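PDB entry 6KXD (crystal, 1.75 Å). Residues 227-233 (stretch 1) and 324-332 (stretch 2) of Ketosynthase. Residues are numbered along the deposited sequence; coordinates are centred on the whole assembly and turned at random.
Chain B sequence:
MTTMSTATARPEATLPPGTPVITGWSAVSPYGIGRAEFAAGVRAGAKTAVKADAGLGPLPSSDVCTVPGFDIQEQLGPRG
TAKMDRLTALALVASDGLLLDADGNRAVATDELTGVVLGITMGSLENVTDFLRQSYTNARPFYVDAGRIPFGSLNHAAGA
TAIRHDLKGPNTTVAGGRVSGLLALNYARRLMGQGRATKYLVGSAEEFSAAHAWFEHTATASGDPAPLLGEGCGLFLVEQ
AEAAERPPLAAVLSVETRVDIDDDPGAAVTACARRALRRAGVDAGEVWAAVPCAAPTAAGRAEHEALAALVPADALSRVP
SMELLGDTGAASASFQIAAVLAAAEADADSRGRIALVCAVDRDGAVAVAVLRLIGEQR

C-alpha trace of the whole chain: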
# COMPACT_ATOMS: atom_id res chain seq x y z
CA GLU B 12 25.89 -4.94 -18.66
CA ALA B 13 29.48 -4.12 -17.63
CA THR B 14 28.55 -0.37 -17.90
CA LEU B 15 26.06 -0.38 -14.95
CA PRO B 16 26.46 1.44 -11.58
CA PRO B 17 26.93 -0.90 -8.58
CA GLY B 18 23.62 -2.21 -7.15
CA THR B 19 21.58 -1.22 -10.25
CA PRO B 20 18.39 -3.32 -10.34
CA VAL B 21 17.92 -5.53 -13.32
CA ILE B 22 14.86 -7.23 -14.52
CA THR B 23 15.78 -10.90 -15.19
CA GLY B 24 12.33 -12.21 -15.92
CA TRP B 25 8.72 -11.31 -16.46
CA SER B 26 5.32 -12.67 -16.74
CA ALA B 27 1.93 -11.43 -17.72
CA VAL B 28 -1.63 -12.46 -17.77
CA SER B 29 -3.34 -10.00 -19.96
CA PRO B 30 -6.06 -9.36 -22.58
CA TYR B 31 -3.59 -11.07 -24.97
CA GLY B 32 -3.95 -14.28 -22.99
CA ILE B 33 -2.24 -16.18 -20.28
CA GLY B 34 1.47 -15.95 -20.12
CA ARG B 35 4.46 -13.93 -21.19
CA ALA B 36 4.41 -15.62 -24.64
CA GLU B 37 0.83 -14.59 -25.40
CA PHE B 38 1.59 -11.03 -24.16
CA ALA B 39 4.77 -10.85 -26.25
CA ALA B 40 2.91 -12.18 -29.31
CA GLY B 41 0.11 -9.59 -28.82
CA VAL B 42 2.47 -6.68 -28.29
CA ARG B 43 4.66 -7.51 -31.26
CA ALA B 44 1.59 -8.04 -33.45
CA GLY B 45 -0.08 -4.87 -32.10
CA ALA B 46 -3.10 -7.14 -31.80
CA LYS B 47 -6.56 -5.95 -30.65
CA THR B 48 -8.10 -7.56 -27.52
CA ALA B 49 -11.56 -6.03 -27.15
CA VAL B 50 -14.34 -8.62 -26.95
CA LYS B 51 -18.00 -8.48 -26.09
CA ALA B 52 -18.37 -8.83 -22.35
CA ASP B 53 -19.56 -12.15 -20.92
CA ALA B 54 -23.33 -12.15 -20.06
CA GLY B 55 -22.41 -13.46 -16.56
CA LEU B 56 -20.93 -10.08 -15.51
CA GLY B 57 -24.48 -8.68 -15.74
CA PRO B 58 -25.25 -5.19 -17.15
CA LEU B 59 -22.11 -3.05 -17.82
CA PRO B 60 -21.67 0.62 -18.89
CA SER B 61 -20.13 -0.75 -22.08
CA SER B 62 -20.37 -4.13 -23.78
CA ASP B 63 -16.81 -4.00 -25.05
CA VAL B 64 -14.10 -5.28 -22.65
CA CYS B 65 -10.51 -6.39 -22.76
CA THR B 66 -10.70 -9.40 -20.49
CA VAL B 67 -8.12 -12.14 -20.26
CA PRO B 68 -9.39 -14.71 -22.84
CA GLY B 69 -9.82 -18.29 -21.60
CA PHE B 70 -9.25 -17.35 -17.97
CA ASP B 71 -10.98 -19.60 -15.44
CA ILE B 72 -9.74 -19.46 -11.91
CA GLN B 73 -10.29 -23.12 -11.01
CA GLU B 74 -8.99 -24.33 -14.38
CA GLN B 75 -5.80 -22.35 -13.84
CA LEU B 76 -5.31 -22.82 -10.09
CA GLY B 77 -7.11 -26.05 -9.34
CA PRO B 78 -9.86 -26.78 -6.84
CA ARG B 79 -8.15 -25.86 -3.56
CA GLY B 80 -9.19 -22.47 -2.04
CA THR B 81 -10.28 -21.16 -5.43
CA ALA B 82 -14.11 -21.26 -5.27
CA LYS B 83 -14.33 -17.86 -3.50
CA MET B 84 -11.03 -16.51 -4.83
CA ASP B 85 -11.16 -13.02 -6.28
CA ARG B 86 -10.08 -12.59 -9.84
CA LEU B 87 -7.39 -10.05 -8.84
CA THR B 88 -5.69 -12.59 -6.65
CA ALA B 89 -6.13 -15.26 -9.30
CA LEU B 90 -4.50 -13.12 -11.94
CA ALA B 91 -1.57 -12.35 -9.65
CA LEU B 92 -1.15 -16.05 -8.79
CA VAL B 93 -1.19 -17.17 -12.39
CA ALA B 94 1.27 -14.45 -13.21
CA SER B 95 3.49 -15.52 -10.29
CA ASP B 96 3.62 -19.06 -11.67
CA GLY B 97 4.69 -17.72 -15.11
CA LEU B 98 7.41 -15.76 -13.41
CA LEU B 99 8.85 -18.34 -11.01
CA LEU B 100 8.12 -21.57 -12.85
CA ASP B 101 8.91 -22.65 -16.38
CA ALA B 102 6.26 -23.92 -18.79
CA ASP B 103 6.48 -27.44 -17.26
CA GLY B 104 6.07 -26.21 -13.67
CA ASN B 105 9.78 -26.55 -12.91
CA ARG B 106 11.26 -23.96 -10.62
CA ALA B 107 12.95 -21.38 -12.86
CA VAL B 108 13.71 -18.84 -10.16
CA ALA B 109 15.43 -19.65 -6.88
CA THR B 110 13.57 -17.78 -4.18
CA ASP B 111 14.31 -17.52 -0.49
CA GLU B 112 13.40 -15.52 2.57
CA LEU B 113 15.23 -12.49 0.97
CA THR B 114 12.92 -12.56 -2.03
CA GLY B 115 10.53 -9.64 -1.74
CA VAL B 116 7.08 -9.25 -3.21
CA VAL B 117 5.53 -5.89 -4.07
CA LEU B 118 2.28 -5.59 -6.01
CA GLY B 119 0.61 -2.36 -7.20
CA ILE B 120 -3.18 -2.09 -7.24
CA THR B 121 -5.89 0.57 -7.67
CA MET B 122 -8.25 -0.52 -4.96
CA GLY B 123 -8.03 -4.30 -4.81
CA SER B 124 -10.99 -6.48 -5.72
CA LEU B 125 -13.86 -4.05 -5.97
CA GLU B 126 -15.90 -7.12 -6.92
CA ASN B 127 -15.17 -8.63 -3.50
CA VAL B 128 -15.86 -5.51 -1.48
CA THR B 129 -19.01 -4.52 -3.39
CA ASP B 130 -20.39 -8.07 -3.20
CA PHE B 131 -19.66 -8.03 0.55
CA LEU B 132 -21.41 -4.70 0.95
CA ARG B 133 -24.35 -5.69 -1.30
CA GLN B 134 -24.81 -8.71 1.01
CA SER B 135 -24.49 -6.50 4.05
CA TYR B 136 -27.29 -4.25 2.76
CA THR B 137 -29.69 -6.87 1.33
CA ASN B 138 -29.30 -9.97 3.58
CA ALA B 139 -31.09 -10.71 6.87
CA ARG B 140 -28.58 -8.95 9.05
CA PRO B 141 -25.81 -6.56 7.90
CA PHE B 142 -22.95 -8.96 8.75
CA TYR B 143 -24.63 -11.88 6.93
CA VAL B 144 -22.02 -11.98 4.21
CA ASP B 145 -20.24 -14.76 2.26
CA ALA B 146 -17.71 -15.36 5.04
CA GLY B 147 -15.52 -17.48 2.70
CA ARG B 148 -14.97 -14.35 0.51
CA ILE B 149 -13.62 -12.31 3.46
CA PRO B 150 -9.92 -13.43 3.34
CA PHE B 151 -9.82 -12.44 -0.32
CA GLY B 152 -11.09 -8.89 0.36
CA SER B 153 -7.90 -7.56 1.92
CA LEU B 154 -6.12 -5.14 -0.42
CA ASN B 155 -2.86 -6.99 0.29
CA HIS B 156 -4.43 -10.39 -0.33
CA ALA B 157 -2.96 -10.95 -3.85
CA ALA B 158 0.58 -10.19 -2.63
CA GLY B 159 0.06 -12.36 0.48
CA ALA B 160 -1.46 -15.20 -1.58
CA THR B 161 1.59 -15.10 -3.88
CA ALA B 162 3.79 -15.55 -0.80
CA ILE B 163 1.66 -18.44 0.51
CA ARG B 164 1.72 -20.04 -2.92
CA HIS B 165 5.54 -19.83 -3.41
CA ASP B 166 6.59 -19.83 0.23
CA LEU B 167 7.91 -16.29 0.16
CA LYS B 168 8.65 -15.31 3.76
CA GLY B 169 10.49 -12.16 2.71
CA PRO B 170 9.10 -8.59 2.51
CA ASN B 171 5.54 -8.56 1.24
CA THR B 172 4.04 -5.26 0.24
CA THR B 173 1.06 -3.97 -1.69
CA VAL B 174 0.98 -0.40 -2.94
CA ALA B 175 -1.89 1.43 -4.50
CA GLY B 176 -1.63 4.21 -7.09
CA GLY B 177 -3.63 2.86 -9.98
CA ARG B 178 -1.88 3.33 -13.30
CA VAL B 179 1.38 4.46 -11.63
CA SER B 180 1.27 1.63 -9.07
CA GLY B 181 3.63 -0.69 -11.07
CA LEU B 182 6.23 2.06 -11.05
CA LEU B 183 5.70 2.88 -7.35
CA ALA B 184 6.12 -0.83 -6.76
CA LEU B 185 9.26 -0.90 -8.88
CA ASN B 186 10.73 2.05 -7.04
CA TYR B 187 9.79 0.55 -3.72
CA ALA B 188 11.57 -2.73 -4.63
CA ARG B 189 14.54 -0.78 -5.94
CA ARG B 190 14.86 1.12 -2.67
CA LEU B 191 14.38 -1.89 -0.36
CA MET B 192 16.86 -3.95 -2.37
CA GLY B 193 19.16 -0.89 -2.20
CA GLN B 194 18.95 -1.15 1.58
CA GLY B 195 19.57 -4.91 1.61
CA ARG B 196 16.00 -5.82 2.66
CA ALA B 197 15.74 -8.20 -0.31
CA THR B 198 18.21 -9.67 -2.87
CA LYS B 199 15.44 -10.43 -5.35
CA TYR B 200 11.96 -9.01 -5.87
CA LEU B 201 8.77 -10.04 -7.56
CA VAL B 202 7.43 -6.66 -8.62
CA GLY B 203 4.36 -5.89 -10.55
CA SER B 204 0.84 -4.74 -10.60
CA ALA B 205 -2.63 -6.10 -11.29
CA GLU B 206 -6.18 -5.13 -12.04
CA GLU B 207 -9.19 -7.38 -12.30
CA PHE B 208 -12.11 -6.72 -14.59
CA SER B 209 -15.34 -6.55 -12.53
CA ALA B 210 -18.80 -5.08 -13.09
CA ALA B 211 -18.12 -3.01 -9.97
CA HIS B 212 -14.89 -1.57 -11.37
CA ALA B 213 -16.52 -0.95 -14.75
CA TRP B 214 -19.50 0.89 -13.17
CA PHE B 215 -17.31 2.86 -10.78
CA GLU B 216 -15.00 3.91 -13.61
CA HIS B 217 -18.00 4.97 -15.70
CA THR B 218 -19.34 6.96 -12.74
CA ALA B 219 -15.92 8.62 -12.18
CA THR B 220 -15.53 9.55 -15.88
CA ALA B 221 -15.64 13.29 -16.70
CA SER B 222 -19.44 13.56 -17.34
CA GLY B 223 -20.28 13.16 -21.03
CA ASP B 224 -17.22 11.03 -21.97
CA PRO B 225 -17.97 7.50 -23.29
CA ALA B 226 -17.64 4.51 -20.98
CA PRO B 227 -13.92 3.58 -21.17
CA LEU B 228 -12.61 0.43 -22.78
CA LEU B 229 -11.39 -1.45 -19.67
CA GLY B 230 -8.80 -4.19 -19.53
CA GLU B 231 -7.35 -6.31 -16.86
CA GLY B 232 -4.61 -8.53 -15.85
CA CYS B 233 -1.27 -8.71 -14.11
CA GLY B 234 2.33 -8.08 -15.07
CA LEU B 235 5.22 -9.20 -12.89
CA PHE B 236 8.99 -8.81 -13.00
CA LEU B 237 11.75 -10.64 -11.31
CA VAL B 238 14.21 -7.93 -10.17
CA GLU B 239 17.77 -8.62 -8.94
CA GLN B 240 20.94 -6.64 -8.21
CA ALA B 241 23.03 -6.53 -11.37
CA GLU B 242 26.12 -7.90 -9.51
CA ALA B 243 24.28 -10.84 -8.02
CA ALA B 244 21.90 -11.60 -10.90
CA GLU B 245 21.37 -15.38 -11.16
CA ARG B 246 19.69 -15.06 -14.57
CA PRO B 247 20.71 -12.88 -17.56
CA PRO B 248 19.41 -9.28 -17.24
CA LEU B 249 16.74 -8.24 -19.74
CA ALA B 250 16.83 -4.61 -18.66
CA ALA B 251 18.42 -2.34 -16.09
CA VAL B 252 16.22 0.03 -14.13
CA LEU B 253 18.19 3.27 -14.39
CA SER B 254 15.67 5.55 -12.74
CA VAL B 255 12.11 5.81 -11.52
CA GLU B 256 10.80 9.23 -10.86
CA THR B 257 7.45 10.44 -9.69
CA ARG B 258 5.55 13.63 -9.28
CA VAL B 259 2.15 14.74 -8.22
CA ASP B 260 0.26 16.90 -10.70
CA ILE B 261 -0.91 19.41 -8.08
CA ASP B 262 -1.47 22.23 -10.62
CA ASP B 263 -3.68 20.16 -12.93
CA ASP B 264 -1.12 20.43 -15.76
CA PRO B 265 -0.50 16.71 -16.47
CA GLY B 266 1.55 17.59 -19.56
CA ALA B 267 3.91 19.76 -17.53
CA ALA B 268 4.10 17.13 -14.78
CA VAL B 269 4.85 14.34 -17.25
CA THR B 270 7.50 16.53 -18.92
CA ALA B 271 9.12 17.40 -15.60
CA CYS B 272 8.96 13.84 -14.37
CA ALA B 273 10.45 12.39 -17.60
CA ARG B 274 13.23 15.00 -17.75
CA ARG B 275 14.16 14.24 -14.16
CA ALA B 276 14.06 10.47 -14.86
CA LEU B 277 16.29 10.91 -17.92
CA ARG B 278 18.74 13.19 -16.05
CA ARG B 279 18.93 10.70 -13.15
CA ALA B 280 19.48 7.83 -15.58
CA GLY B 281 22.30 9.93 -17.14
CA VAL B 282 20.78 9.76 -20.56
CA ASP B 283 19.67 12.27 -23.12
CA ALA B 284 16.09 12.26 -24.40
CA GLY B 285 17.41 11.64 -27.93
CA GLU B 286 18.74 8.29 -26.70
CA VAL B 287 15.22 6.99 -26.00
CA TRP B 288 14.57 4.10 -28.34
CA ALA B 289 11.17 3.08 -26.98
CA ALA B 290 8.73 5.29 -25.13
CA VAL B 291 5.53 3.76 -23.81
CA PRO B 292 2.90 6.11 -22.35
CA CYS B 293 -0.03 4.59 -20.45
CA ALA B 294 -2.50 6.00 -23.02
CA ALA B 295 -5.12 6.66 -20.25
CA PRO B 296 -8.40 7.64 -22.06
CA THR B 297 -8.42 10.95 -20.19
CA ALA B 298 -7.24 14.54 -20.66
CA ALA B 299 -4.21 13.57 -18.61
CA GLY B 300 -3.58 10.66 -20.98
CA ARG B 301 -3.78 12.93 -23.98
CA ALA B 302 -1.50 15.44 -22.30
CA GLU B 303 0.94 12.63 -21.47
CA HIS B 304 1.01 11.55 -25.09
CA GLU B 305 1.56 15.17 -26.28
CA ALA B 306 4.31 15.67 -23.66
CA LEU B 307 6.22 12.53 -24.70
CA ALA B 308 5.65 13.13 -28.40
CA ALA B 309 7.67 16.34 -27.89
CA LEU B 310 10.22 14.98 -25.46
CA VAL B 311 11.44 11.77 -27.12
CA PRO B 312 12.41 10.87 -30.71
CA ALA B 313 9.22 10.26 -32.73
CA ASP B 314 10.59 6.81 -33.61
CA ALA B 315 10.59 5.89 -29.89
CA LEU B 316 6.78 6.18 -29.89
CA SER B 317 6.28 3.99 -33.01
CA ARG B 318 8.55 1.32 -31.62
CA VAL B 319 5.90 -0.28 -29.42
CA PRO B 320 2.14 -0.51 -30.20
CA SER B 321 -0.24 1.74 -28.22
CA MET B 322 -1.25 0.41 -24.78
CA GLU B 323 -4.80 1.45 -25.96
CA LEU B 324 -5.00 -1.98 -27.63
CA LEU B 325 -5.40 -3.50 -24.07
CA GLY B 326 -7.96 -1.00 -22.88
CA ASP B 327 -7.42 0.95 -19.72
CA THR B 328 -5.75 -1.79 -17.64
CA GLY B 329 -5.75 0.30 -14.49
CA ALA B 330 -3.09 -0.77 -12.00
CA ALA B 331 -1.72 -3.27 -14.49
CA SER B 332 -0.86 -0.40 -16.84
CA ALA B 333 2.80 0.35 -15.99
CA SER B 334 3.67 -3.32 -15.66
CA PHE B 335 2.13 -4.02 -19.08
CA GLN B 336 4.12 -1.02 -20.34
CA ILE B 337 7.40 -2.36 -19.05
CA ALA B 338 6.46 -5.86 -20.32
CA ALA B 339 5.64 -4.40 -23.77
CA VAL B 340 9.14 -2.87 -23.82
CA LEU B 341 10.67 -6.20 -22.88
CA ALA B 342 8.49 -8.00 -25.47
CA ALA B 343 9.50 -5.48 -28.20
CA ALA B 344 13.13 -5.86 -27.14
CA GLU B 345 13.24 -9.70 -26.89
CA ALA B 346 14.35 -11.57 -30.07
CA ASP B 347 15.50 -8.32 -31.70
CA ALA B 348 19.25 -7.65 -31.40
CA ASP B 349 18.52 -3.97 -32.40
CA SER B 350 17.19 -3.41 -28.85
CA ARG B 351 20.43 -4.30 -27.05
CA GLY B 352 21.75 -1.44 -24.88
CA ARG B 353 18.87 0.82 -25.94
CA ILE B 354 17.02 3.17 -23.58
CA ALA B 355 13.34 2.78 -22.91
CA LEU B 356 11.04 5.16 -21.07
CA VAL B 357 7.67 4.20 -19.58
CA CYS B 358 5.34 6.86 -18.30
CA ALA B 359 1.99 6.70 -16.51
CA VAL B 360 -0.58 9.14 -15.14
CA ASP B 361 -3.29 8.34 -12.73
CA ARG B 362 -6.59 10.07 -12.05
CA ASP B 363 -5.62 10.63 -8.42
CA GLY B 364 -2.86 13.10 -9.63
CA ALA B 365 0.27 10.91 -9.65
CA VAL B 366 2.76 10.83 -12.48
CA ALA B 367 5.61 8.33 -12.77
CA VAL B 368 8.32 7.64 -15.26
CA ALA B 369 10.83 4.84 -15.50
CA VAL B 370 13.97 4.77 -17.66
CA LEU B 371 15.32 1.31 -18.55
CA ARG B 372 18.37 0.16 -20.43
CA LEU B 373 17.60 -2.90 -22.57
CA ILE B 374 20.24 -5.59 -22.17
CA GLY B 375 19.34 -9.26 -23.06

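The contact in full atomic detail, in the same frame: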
# COMPACT_ATOMS: atom_id res chain seq x y z
N PRO B 227 -15.24 3.98 -20.68
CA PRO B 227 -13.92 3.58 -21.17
C PRO B 227 -13.86 2.09 -21.55
O PRO B 227 -14.57 1.24 -20.99
CB PRO B 227 -13.00 3.93 -19.99
CG PRO B 227 -13.89 3.87 -18.78
CD PRO B 227 -15.23 4.38 -19.26
N LEU B 228 -13.01 1.79 -22.52
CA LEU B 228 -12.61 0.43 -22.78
C LEU B 228 -11.70 -0.03 -21.62
O LEU B 228 -10.62 0.53 -21.44
CB LEU B 228 -11.86 0.35 -24.10
CG LEU B 228 -11.52 -1.07 -24.52
CD1 LEU B 228 -12.76 -1.96 -24.45
CD2 LEU B 228 -10.87 -1.13 -25.90
N LEU B 229 -12.14 -1.03 -20.87
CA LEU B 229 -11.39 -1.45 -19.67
C LEU B 229 -10.75 -2.81 -19.96
O LEU B 229 -11.36 -3.68 -20.55
CB LEU B 229 -12.34 -1.55 -18.48
CG LEU B 229 -12.88 -0.21 -17.98
CD1 LEU B 229 -13.94 -0.41 -16.92
CD2 LEU B 229 -11.74 0.66 -17.46
N GLY B 230 -9.54 -2.95 -19.45
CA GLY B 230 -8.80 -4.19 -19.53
C GLY B 230 -8.43 -4.66 -18.15
O GLY B 230 -8.81 -4.08 -17.11
N GLU B 231 -7.69 -5.75 -18.11
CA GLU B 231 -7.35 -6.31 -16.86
C GLU B 231 -6.08 -7.13 -17.03
O GLU B 231 -5.71 -7.55 -18.14
CB GLU B 231 -8.48 -7.19 -16.33
CG GLU B 231 -8.76 -8.36 -17.24
CD GLU B 231 -9.62 -9.48 -16.65
OE1 GLU B 231 -9.93 -9.42 -15.46
OE2 GLU B 231 -9.97 -10.41 -17.40
N GLY B 232 -5.54 -7.52 -15.89
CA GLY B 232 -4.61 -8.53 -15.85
C GLY B 232 -3.53 -8.24 -14.83
O GLY B 232 -3.70 -7.45 -13.90
N CYS B 233 -2.38 -8.88 -15.02
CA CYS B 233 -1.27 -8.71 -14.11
C CYS B 233 0.04 -8.86 -14.88
O CYS B 233 0.21 -9.77 -15.68
CB CYS B 233 -1.30 -9.75 -12.99
SG CYS B 233 0.14 -9.75 -11.88
N LEU B 324 -4.52 -0.73 -27.09
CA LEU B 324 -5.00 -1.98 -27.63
C LEU B 324 -5.48 -2.92 -26.50
O LEU B 324 -6.23 -3.85 -26.78
CB LEU B 324 -3.85 -2.64 -28.39
CG LEU B 324 -3.44 -1.94 -29.69
CD1 LEU B 324 -2.06 -2.41 -30.13
CD2 LEU B 324 -4.45 -2.20 -30.79
N LEU B 325 -5.02 -2.69 -25.27
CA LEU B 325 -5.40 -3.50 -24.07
C LEU B 325 -6.55 -2.90 -23.27
O LEU B 325 -6.95 -3.46 -22.23
CB LEU B 325 -4.19 -3.62 -23.15
CG LEU B 325 -2.97 -4.30 -23.75
CD1 LEU B 325 -1.89 -4.44 -22.69
CD2 LEU B 325 -3.33 -5.65 -24.34
N GLY B 326 -7.10 -1.77 -23.70
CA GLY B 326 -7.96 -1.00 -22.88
C GLY B 326 -7.19 -0.33 -21.76
O GLY B 326 -5.95 -0.41 -21.70
N ASP B 327 -7.94 0.34 -20.90
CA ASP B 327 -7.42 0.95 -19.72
C ASP B 327 -7.24 -0.17 -18.71
O ASP B 327 -8.25 -0.68 -18.21
CB ASP B 327 -8.34 2.05 -19.17
CG ASP B 327 -7.80 2.75 -17.94
OD1 ASP B 327 -6.67 2.42 -17.50
OD2 ASP B 327 -8.48 3.63 -17.42
N THR B 328 -5.99 -0.63 -18.52
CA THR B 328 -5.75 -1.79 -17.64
C THR B 328 -5.50 -1.34 -16.20
O THR B 328 -5.13 -2.16 -15.34
CB THR B 328 -4.60 -2.64 -18.17
OG1 THR B 328 -3.40 -1.84 -18.23
CG2 THR B 328 -4.92 -3.21 -19.52
N GLY B 329 -5.74 -0.07 -15.88
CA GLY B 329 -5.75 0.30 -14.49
C GLY B 329 -4.38 0.08 -13.88
O GLY B 329 -3.36 0.49 -14.46
N ALA B 330 -4.34 -0.57 -12.72
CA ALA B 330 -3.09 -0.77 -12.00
C ALA B 330 -2.10 -1.60 -12.82
O ALA B 330 -0.90 -1.54 -12.52
CB ALA B 330 -3.33 -1.40 -10.64
N ALA B 331 -2.60 -2.43 -13.73
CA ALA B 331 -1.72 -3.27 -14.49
C ALA B 331 -0.90 -2.41 -15.46
O ALA B 331 0.14 -2.84 -15.92
CB ALA B 331 -2.47 -4.36 -15.22
N SER B 332 -1.42 -1.21 -15.77
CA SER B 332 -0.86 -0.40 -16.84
C SER B 332 0.67 -0.41 -16.87
O SER B 332 1.20 -0.77 -17.89
CB SER B 332 -1.42 1.00 -16.82
OG SER B 332 -0.93 1.64 -17.96

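Two glycines, G230 and G326, let the backbones of these stretches pack almost directly against each other, and both hydrogen bonds between the stretches are main-chain to main-chain. A CB on G230 would point toward the partner stretch and fall 2.0 Å from L325 O and 2.9 Å from T328 CG2; a CB on G326 would lie 3.0 Å from L228 O. G326 also has a positive phi (71°), which by itself favours glycine. In the space left free, G230 CA approaches L325 O at 3.4 Å in a CA-H...O contact. The contact buries L325 O, which has no hydrogen-bond partner anywhere in the model; the CA-H...O approach is at most a weak compensation.

The join itself is a single beta bridge between L229 and D327, whose CA atoms are 4.6 Å apart. D327 N donates to L228 O (2.7 Å) and G230 N donates to D327 O (2.9 Å), both nearly linear, so D327 uses both of its backbone polar groups on the residues flanking L229. L229 CA adds a CA-H...O contact to D327 O at 3.5 Å.

The CA-to-CB bond of D327 points sideways, and with chi1 in t the carboxylate reaches back to its own stretch: D327 OD1 accepts from G329 N (3.1 Å), steadying the turn where G329 has positive phi, while D327 CB lies 4.1 Å from L229 CD2. The CA-to-CB bond of L229 points away from the partner, yet the end of its side chain comes nearer and supplies this apolar contact.

Further along, T328 CG2 packs 4.0 Å from E231 N, whereas the CA-to-CB bond of E231 points away, and its carboxylate is hydrogen-bonded elsewhere in the structure. A331 points its small methyl toward stretch 1, placing A331 CB 3.6 Å from G232 O. G232 is suited to its backbone angles, which would jam a CB against the preceding carbonyl. The contact buries 345 Å², both sides summed.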